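Local coordinates for protein glutaredoxin 2 (Salmonella enterica subsp. enterica serovar Typhimurium, PDB 3IR4) that probably reduces protein and glutathione mixed disulfides as a glutathione-dependent thiol-disulfide oxidoreductase with a glutathione S-transferase-like architecture, at residues A[12-15]-A[16-19]; A[64-67]-A[68-71]; A[169-172]-A[173-177]. One frame throughout, in Å; residues are numbered along the deposited sequence. Where two conformers were deposited one is given.

Contact 1 of 3, residues A[12-15]-A[16-19]; sequences CPFC and VKAR. With GSH (glutathione), chain B.
Cys12 at the N-cap of helix 13-25 is covalently joined to glutathione, its SG lying 2.3 Å from SG2 of the ligand in a mixed disulfide, while its carbonyl O starts the helix by accepting from Val16 N at 3.1 Å. One residue thus carries the ligand and opens the helix. SG stands anti to the backbone N (chi1 173°), which sends the sulfur out toward the ligand. From there the bonding runs on along the helix start: Lys17 N donates to Pro13 O (2.9 Å), Ala18 N to Phe14 O and Arg19 N to Cys15 O, the last the most bent of the four at 141°.

Phe14 and Lys17 lie side by side and point the same way. The Phe14 ring receives CB1 of glutathione over the centre of one face, 3.8 Å above the plane, while Cys12 SG and the ligand SG2 lie in plane at its edge. The extended Lys17 chain passes Pro13 O, with CG 3.3 Å from that oxygen, and brings NZ obliquely to 3.8 Å from Phe14 CE2; NZ also hydrogen-bonds His177 ND1 of helix 173-185. Cys15 packs against Ile8 of strand 5-8 and against Val51 and Pro52.

Cys12-Pro13-Phe14-Cys15 is the CxxC motif at a helix start, as in thioredoxin-fold redox proteins. With Cys12 bonded through sulfur to glutathione and Cys15 SG not part of that disulfide, the structure is consistent with a glutathionylated intermediate of the thiol-disulfide exchange that glutaredoxins carry out.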
loop_
_atom_site.group_PDB
_atom_site.type_symbol
_atom_site.label_atom_id
_atom_site.label_comp_id
_atom_site.label_asym_id
_atom_site.label_seq_id
_atom_site.Cartn_x
_atom_site.Cartn_y
_atom_site.Cartn_z
ATOM N N CYS A 12 0.994 0.329 -5.519
ATOM C CA CYS A 12 2.203 0.045 -4.743
ATOM C C CYS A 12 1.993 0.295 -3.262
ATOM O O CYS A 12 1.626 1.393 -2.901
ATOM C CB CYS A 12 3.347 0.935 -5.276
ATOM S SG CYS A 12 4.854 0.835 -4.268
ATOM N N PRO A 13 2.196 -0.728 -2.409
ATOM C CA PRO A 13 1.963 -0.516 -0.993
ATOM C C PRO A 13 2.885 0.532 -0.378
ATOM O O PRO A 13 2.491 1.248 0.562
ATOM C CB PRO A 13 2.145 -1.918 -0.394
ATOM C CG PRO A 13 3.057 -2.605 -1.311
ATOM C CD PRO A 13 2.672 -2.096 -2.665
ATOM N N PHE A 14 4.105 0.657 -0.887
ATOM C CA PHE A 14 5.018 1.687 -0.373
ATOM C C PHE A 14 4.476 3.084 -0.667
ATOM O O PHE A 14 4.665 4.009 0.119
ATOM C CB PHE A 14 6.412 1.470 -0.960
ATOM C CG PHE A 14 7.007 0.149 -0.621
ATOM C CD1 PHE A 14 7.009 -0.895 -1.531
ATOM C CD2 PHE A 14 7.480 -0.106 0.652
ATOM C CE1 PHE A 14 7.565 -2.123 -1.190
ATOM C CE2 PHE A 14 8.024 -1.344 0.983
ATOM C CZ PHE A 14 8.058 -2.342 0.058
ATOM N N CYS A 15 3.864 3.250 -1.827
ATOM C CA CYS A 15 3.220 4.504 -2.170
ATOM C C CYS A 15 2.017 4.792 -1.273
ATOM O O CYS A 15 1.803 5.934 -0.846
ATOM C CB CYS A 15 2.827 4.487 -3.633
ATOM S SG CYS A 15 4.281 4.540 -4.738
ATOM N N VAL A 16 1.250 3.773 -0.932
ATOM C CA VAL A 16 0.143 3.944 0.008
ATOM C C VAL A 16 0.702 4.421 1.352
ATOM O O VAL A 16 0.154 5.333 1.932
ATOM C CB VAL A 16 -0.684 2.645 0.121
ATOM C CG1 VAL A 16 -1.730 2.750 1.238
ATOM C CG2 VAL A 16 -1.337 2.306 -1.230
ATOM N N LYS A 17 1.795 3.823 1.810
ATOM C CA LYS A 17 2.421 4.251 3.067
ATOM C C LYS A 17 2.692 5.767 3.042
ATOM O O LYS A 17 2.377 6.487 3.976
ATOM C CB LYS A 17 3.727 3.497 3.340
ATOM C CG LYS A 17 3.521 2.017 3.565
ATOM C CD LYS A 17 4.808 1.258 3.777
ATOM C CE LYS A 17 4.593 -0.200 3.613
ATOM N NZ LYS A 17 5.748 -1.027 3.991
ATOM N N ALA A 18 3.308 6.214 1.949
ATOM C CA ALA A 18 3.691 7.608 1.775
ATOM C C ALA A 18 2.496 8.547 1.743
ATOM O O ALA A 18 2.619 9.688 2.133
ATOM C CB ALA A 18 4.523 7.796 0.523
ATOM N N ARG A 19 1.344 8.072 1.290
ATOM C CA ARG A 19 0.125 8.865 1.260
ATOM C C ARG A 19 -0.581 8.951 2.607
ATOM O O ARG A 19 -1.373 9.866 2.827
ATOM C CB ARG A 19 -0.855 8.257 0.258
ATOM C CG ARG A 19 -0.398 8.417 -1.160
ATOM C CD ARG A 19 -1.253 7.606 -2.108
ATOM N NE ARG A 19 -2.606 8.136 -2.088
ATOM C CZ ARG A 19 -3.657 7.576 -2.668
ATOM N NH1 ARG A 19 -3.529 6.431 -3.317
ATOM N NH2 ARG A 19 -4.844 8.170 -2.587
HETATM N N1 GSH B . 12.378 0.851 -0.107
HETATM C CA1 GSH B . 11.414 1.515 -0.994
HETATM C C1 GSH B . 10.455 2.336 -0.175
HETATM O O11 GSH B . 10.259 1.972 1.016
HETATM O O12 GSH B . 9.893 3.311 -0.710
HETATM C CB1 GSH B . 10.686 0.448 -1.799
HETATM C CG1 GSH B . 9.870 1.071 -2.930
HETATM C CD1 GSH B . 9.436 0.090 -3.999
HETATM O OE1 GSH B . 9.698 -1.222 -3.854
HETATM N N2 GSH B . 8.749 0.531 -5.023
HETATM C CA2 GSH B . 8.428 -0.254 -6.211
HETATM C C2 GSH B . 9.217 0.237 -7.379
HETATM O O2 GSH B . 9.449 1.541 -7.503
HETATM C CB2 GSH B . 6.915 -0.203 -6.522
HETATM S SG2 GSH B . 5.817 -0.959 -5.278
HETATM N N3 GSH B . 9.618 -0.623 -8.281
HETATM C CA3 GSH B . 10.606 -0.284 -9.276
HETATM C C3 GSH B . 9.990 -0.392 -10.619
HETATM O O31 GSH B . 8.725 -0.468 -10.706
HETATM O O32 GSH B . 10.753 -0.394 -11.619
#

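Contact 2 of 3, residues A[64-67]-A[68-71]; sequences ESMD and IVHY. With GSH (glutathione), chain B; SO4 (sulfate ion), chain D.
Glu64, the N-cap of helix 65-74, turns its carbonyl into the helix, where O accepts from Ile68 N nearly along the C=O axis at 3.0 Å, and CG1 of Ile68 rests against the same oxygen. Its side chain, bent at chi2 (-69°), leads outward instead, and OE1 takes a hydrogen bond from the glutathione amine N1 (2.8 Å). Ser65 holds the gamma-glutamyl carboxylate of glutathione with two donors: backbone N to O12 at 2.8 Å and OG to O11 at 2.7 Å. Since Ser65 N belongs to the first turn, the carboxylate also meets the helix start, which would be expected to stabilise its negative charge. Ser65 O accepts from Val69 N, with Val69 CG2 packed close beside it.

Met66, present as selenomethionine, is bent at chi2 and chi3. The folded chain brings CE to 4.2 Å from Val69 CG1 and 4.0 Å from His70 CE1, while Met66 O receives His70 N. Asp67 closes the turn by accepting Tyr71 N; one water donates to its OD1 and also hydrogen-bonds His70 ND1, bridging the two side chains, and His70 NE2 hydrogen-bonds Glu173 OE2 of helix 173-185. Tyr71 OH reaches a sulfate, probably from the crystallisation liquor, and its ring has a cation-pi contact with Lys56.

The helix packs against three elements. Ile68 and Tyr71 touch Leu54 of strand 53-55, Ile68 and Val69 face Ala18 and Ile21 of helix 13-25, and Met66 and Val69 meet Ile176 of helix 173-185.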
loop_
_atom_site.group_PDB
_atom_site.type_symbol
_atom_site.label_atom_id
_atom_site.label_comp_id
_atom_site.label_asym_id
_atom_site.label_seq_id
_atom_site.Cartn_x
_atom_site.Cartn_y
_atom_site.Cartn_z
ATOM N N GLU A 64 12.025 6.818 -0.462
ATOM C CA GLU A 64 11.882 5.882 0.661
ATOM C C GLU A 64 10.630 6.152 1.479
ATOM O O GLU A 64 10.559 7.136 2.223
ATOM C CB GLU A 64 13.114 5.822 1.579
ATOM C CG GLU A 64 14.375 5.380 0.869
ATOM C CD GLU A 64 14.357 3.927 0.440
ATOM O OE1 GLU A 64 13.516 3.136 0.943
ATOM O OE2 GLU A 64 15.251 3.589 -0.382
ATOM N N SER A 65 9.673 5.257 1.331
ATOM C CA SER A 65 8.398 5.395 2.009
ATOM C C SER A 65 8.470 5.803 3.470
ATOM O O SER A 65 7.787 6.738 3.870
ATOM C CB SER A 65 7.566 4.117 1.869
ATOM O OG SER A 65 8.225 3.015 2.412
HETATM N N MSE A 66 9.296 5.136 4.255
HETATM C CA MSE A 66 9.290 5.448 5.696
HETATM C C MSE A 66 9.963 6.783 5.982
HETATM O O MSE A 66 9.615 7.449 6.959
HETATM C CB MSE A 66 9.884 4.310 6.501
HETATM C CG MSE A 66 9.122 3.001 6.411
HETATM SE SE MSE A 66 7.198 3.132 6.676
HETATM C CE MSE A 66 7.193 3.810 8.469
ATOM N N ASP A 67 10.950 7.167 5.165
ATOM C CA ASP A 67 11.549 8.491 5.321
ATOM C C ASP A 67 10.528 9.576 5.001
ATOM O O ASP A 67 10.492 10.598 5.672
ATOM C CB ASP A 67 12.793 8.649 4.476
ATOM C CG ASP A 67 13.930 7.760 4.936
ATOM O OD1 ASP A 67 13.863 7.155 6.035
ATOM O OD2 ASP A 67 14.904 7.615 4.189
ATOM N N ILE A 68 9.721 9.372 3.967
ATOM C CA ILE A 68 8.658 10.293 3.630
ATOM C C ILE A 68 7.660 10.351 4.791
ATOM O O ILE A 68 7.241 11.422 5.196
ATOM C CB ILE A 68 7.974 9.867 2.318
ATOM C CG1 ILE A 68 8.956 9.953 1.155
ATOM C CG2 ILE A 68 6.712 10.684 2.063
ATOM C CD1 ILE A 68 8.458 9.268 -0.098
ATOM N N VAL A 69 7.222 9.197 5.283
ATOM C CA VAL A 69 6.268 9.127 6.377
ATOM C C VAL A 69 6.734 9.984 7.548
ATOM O O VAL A 69 5.996 10.798 8.061
ATOM C CB VAL A 69 6.031 7.655 6.802
ATOM C CG1 VAL A 69 5.351 7.556 8.178
ATOM C CG2 VAL A 69 5.194 6.911 5.730
ATOM N N HIS A 70 7.963 9.747 7.984
ATOM C CA HIS A 70 8.458 10.486 9.157
ATOM C C HIS A 70 8.691 11.968 8.891
ATOM O O HIS A 70 8.382 12.788 9.738
ATOM C CB HIS A 70 9.667 9.818 9.737
ATOM C CG HIS A 70 9.355 8.505 10.373
ATOM N ND1 HIS A 70 9.889 7.317 9.932
ATOM C CD2 HIS A 70 8.546 8.188 11.421
ATOM C CE1 HIS A 70 9.425 6.330 10.679
ATOM N NE2 HIS A 70 8.601 6.831 11.587
ATOM N N TYR A 71 9.227 12.326 7.727
ATOM C CA TYR A 71 9.412 13.728 7.391
ATOM C C TYR A 71 8.078 14.474 7.470
ATOM O O TYR A 71 7.936 15.516 8.120
ATOM C CB TYR A 71 10.010 13.838 5.989
ATOM C CG TYR A 71 10.051 15.264 5.470
ATOM C CD1 TYR A 71 10.996 16.173 5.929
ATOM C CD2 TYR A 71 9.113 15.710 4.557
ATOM C CE1 TYR A 71 11.017 17.495 5.460
ATOM C CE2 TYR A 71 9.123 17.017 4.079
ATOM C CZ TYR A 71 10.068 17.916 4.536
ATOM O OH TYR A 71 10.094 19.218 4.061
HETATM N N1 GSH B . 12.378 0.851 -0.107
HETATM C CA1 GSH B . 11.414 1.515 -0.994
HETATM C C1 GSH B . 10.455 2.336 -0.175
HETATM O O11 GSH B . 10.259 1.972 1.016
HETATM O O12 GSH B . 9.893 3.311 -0.710
HETATM C CB1 GSH B . 10.686 0.448 -1.799
HETATM C CG1 GSH B . 9.870 1.071 -2.930
HETATM C CD1 GSH B . 9.436 0.090 -3.999
HETATM O OE1 GSH B . 9.698 -1.222 -3.854
HETATM N N2 GSH B . 8.749 0.531 -5.023
HETATM C CA2 GSH B . 8.428 -0.254 -6.211
HETATM C C2 GSH B . 9.217 0.237 -7.379
HETATM O O2 GSH B . 9.449 1.541 -7.503
HETATM C CB2 GSH B . 6.915 -0.203 -6.522
HETATM S SG2 GSH B . 5.817 -0.959 -5.278
HETATM N N3 GSH B . 9.618 -0.623 -8.281
HETATM C CA3 GSH B . 10.606 -0.284 -9.276
HETATM C C3 GSH B . 9.990 -0.392 -10.619
HETATM O O31 GSH B . 8.725 -0.468 -10.706
HETATM O O32 GSH B . 10.753 -0.394 -11.619
HETATM S S SO4 D . 13.459 20.551 4.543
HETATM O O1 SO4 D . 12.096 20.709 5.065
HETATM O O2 SO4 D . 13.972 19.172 4.707
HETATM O O3 SO4 D . 13.486 20.931 3.140
HETATM O O4 SO4 D . 14.315 21.513 5.253
HETATM O O HOH W 1 12.293 6.667 8.410
#

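Contact 3 of 3, residues A[169-172]-A[173-177]; sequences GELS and EDDIH. With SO4 (sulfate ion), chain F.
Hydrogen bonds between Ser172 and Asp175 pass in both directions at the start of helix 173-185. Ser172 N donates to Asp175 OD2 at 3.0 Å with an angle of 160°, using the anti lone pair of that oxygen. In return Asp175 N reaches the backbone O of Ser172, also at 3.0 Å, but from above the carbonyl plane, 53° out of it, and with a bent angle of 134°. Ser172 OG accepts from Asp174 N over 3.1 Å.

Ser172, the N-cap, and Asp175 form a capping box, in which Asp175 OD2 takes the N-H of the cap residue while Ser172 OG caps Asp174 N. A water reinforces it: it donates to Asp175 OD2 (2.7 Å) and Glu170 O and accepts from Ser172 OG, tying the incoming loop to the first turn. The second carboxylate oxygen, Asp175 OD1, is held by Tyr200 OH and Val167 N, so the group is fixed at both oxygens. Asp174 OD2 bonds Asn168. A further hydrogen bond runs from His177 NE2 to a sulfate O3 at 2.9 Å, in the plane of the ring; Arg85 binds the same sulfate, which probably came from the crystallisation liquor.

The salt bridge here joins Asp174 OD1 to Arg85.

In packing, the Leu171 side chain crosses the Asp175 carboxylate, CD1 3.6 Å from OD2, and meets Leu24 of helix 13-25; Ile176 packs on Met66 and Val69.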
loop_
_atom_site.group_PDB
_atom_site.type_symbol
_atom_site.label_atom_id
_atom_site.label_comp_id
_atom_site.label_asym_id
_atom_site.label_seq_id
_atom_site.Cartn_x
_atom_site.Cartn_y
_atom_site.Cartn_z
ATOM N N GLY A 169 -3.471 0.523 19.547
ATOM C CA GLY A 169 -4.144 1.429 20.501
ATOM C C GLY A 169 -3.830 2.878 20.226
ATOM O O GLY A 169 -4.704 3.715 20.289
ATOM N N GLU A 170 -2.552 3.180 19.985
ATOM C CA GLU A 170 -2.092 4.512 19.566
ATOM C C GLU A 170 -1.454 4.295 18.205
ATOM O O GLU A 170 -0.798 3.287 17.988
ATOM C CB GLU A 170 -1.021 5.102 20.498
ATOM C CG GLU A 170 -1.448 5.511 21.892
ATOM C CD GLU A 170 -0.265 5.961 22.714
ATOM O OE1 GLU A 170 0.598 6.685 22.180
ATOM O OE2 GLU A 170 -0.181 5.564 23.876
ATOM N N LEU A 171 -1.624 5.245 17.298
ATOM C CA LEU A 171 -1.082 5.128 15.945
ATOM C C LEU A 171 0.409 4.877 15.988
ATOM O O LEU A 171 1.138 5.551 16.730
ATOM C CB LEU A 171 -1.348 6.405 15.147
ATOM C CG LEU A 171 -1.167 6.265 13.642
ATOM C CD1 LEU A 171 -2.379 5.574 12.969
ATOM C CD2 LEU A 171 -0.869 7.639 13.019
ATOM N N SER A 172 0.860 3.939 15.183
ATOM C CA SER A 172 2.274 3.563 15.142
ATOM C C SER A 172 2.667 3.174 13.705
ATOM O O SER A 172 1.827 3.060 12.809
ATOM C CB SER A 172 2.568 2.381 16.066
ATOM O OG SER A 172 2.048 1.166 15.532
ATOM N N GLU A 173 3.956 2.891 13.510
ATOM C CA GLU A 173 4.414 2.441 12.214
ATOM C C GLU A 173 3.784 1.093 11.847
ATOM O O GLU A 173 3.751 0.749 10.660
ATOM C CB GLU A 173 5.936 2.376 12.149
ATOM C CG GLU A 173 6.636 3.744 12.149
ATOM C CD GLU A 173 6.753 4.401 13.529
ATOM O OE1 GLU A 173 6.370 3.776 14.558
ATOM O OE2 GLU A 173 7.273 5.533 13.563
ATOM N N ASP A 174 3.276 0.315 12.812
ATOM C CA ASP A 174 2.551 -0.903 12.441
ATOM C C ASP A 174 1.332 -0.592 11.595
ATOM O O ASP A 174 0.987 -1.365 10.708
ATOM C CB ASP A 174 2.148 -1.729 13.663
ATOM C CG ASP A 174 3.326 -2.435 14.340
ATOM O OD1 ASP A 174 4.417 -2.535 13.738
ATOM O OD2 ASP A 174 3.101 -2.939 15.472
ATOM N N ASP A 175 0.660 0.525 11.844
ATOM C CA ASP A 175 -0.471 0.951 11.014
ATOM C C ASP A 175 -0.024 1.270 9.593
ATOM O O ASP A 175 -0.704 0.968 8.612
ATOM C CB ASP A 175 -1.170 2.162 11.621
ATOM C CG ASP A 175 -1.787 1.841 12.946
ATOM O OD1 ASP A 175 -2.789 1.095 12.933
ATOM O OD2 ASP A 175 -1.274 2.282 13.991
ATOM N N ILE A 176 1.133 1.932 9.499
ATOM C CA ILE A 176 1.704 2.300 8.219
ATOM C C ILE A 176 1.987 1.036 7.397
ATOM O O ILE A 176 1.745 0.995 6.198
ATOM C CB ILE A 176 2.974 3.148 8.394
ATOM C CG1 ILE A 176 2.674 4.440 9.187
ATOM C CG2 ILE A 176 3.587 3.434 7.045
ATOM C CD1 ILE A 176 1.720 5.423 8.514
ATOM N N HIS A 177 2.496 -0.011 8.025
ATOM C CA HIS A 177 2.783 -1.255 7.304
ATOM C C HIS A 177 1.544 -2.116 7.073
ATOM O O HIS A 177 1.470 -2.826 6.064
ATOM C CB HIS A 177 3.875 -2.055 8.015
ATOM C CG HIS A 177 5.195 -1.388 8.003
ATOM N ND1 HIS A 177 5.846 -1.041 6.842
ATOM C CD2 HIS A 177 5.965 -0.950 9.023
ATOM C CE1 HIS A 177 6.986 -0.452 7.157
ATOM N NE2 HIS A 177 7.078 -0.383 8.473
HETATM S S SO4 F . 10.461 -0.230 10.114
HETATM O O1 SO4 F . 10.875 0.262 11.449
HETATM O O2 SO4 F . 9.850 -1.553 10.352
HETATM O O3 SO4 F . 9.487 0.729 9.588
HETATM O O4 SO4 F . 11.657 -0.380 9.298
HETATM O O HOH W 2 -0.693 1.165 16.343
#

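How the contacts relate
Along the chain the contacts come in series: contact 1 opens helix 13-25 in the beta-alpha-beta unit with strands 5-8 and 30-33, contact 2 opens helix 65-74, and contact 3 opens helix 173-185. The first two lie about 10 Å apart between centres, in the thioredoxin-like N-terminal domain, and both touch glutathione: contact 1 at the sulfur and the gamma-glutamyl chain, contact 2 at its amine and carboxylate. Contact 3, about 14 Å from each, belongs to the helical C-terminal domain. Polar bonds and the packing of Met66 join its helix to the other two, so the interdomain interface backs directly onto the glutathione-binding helices.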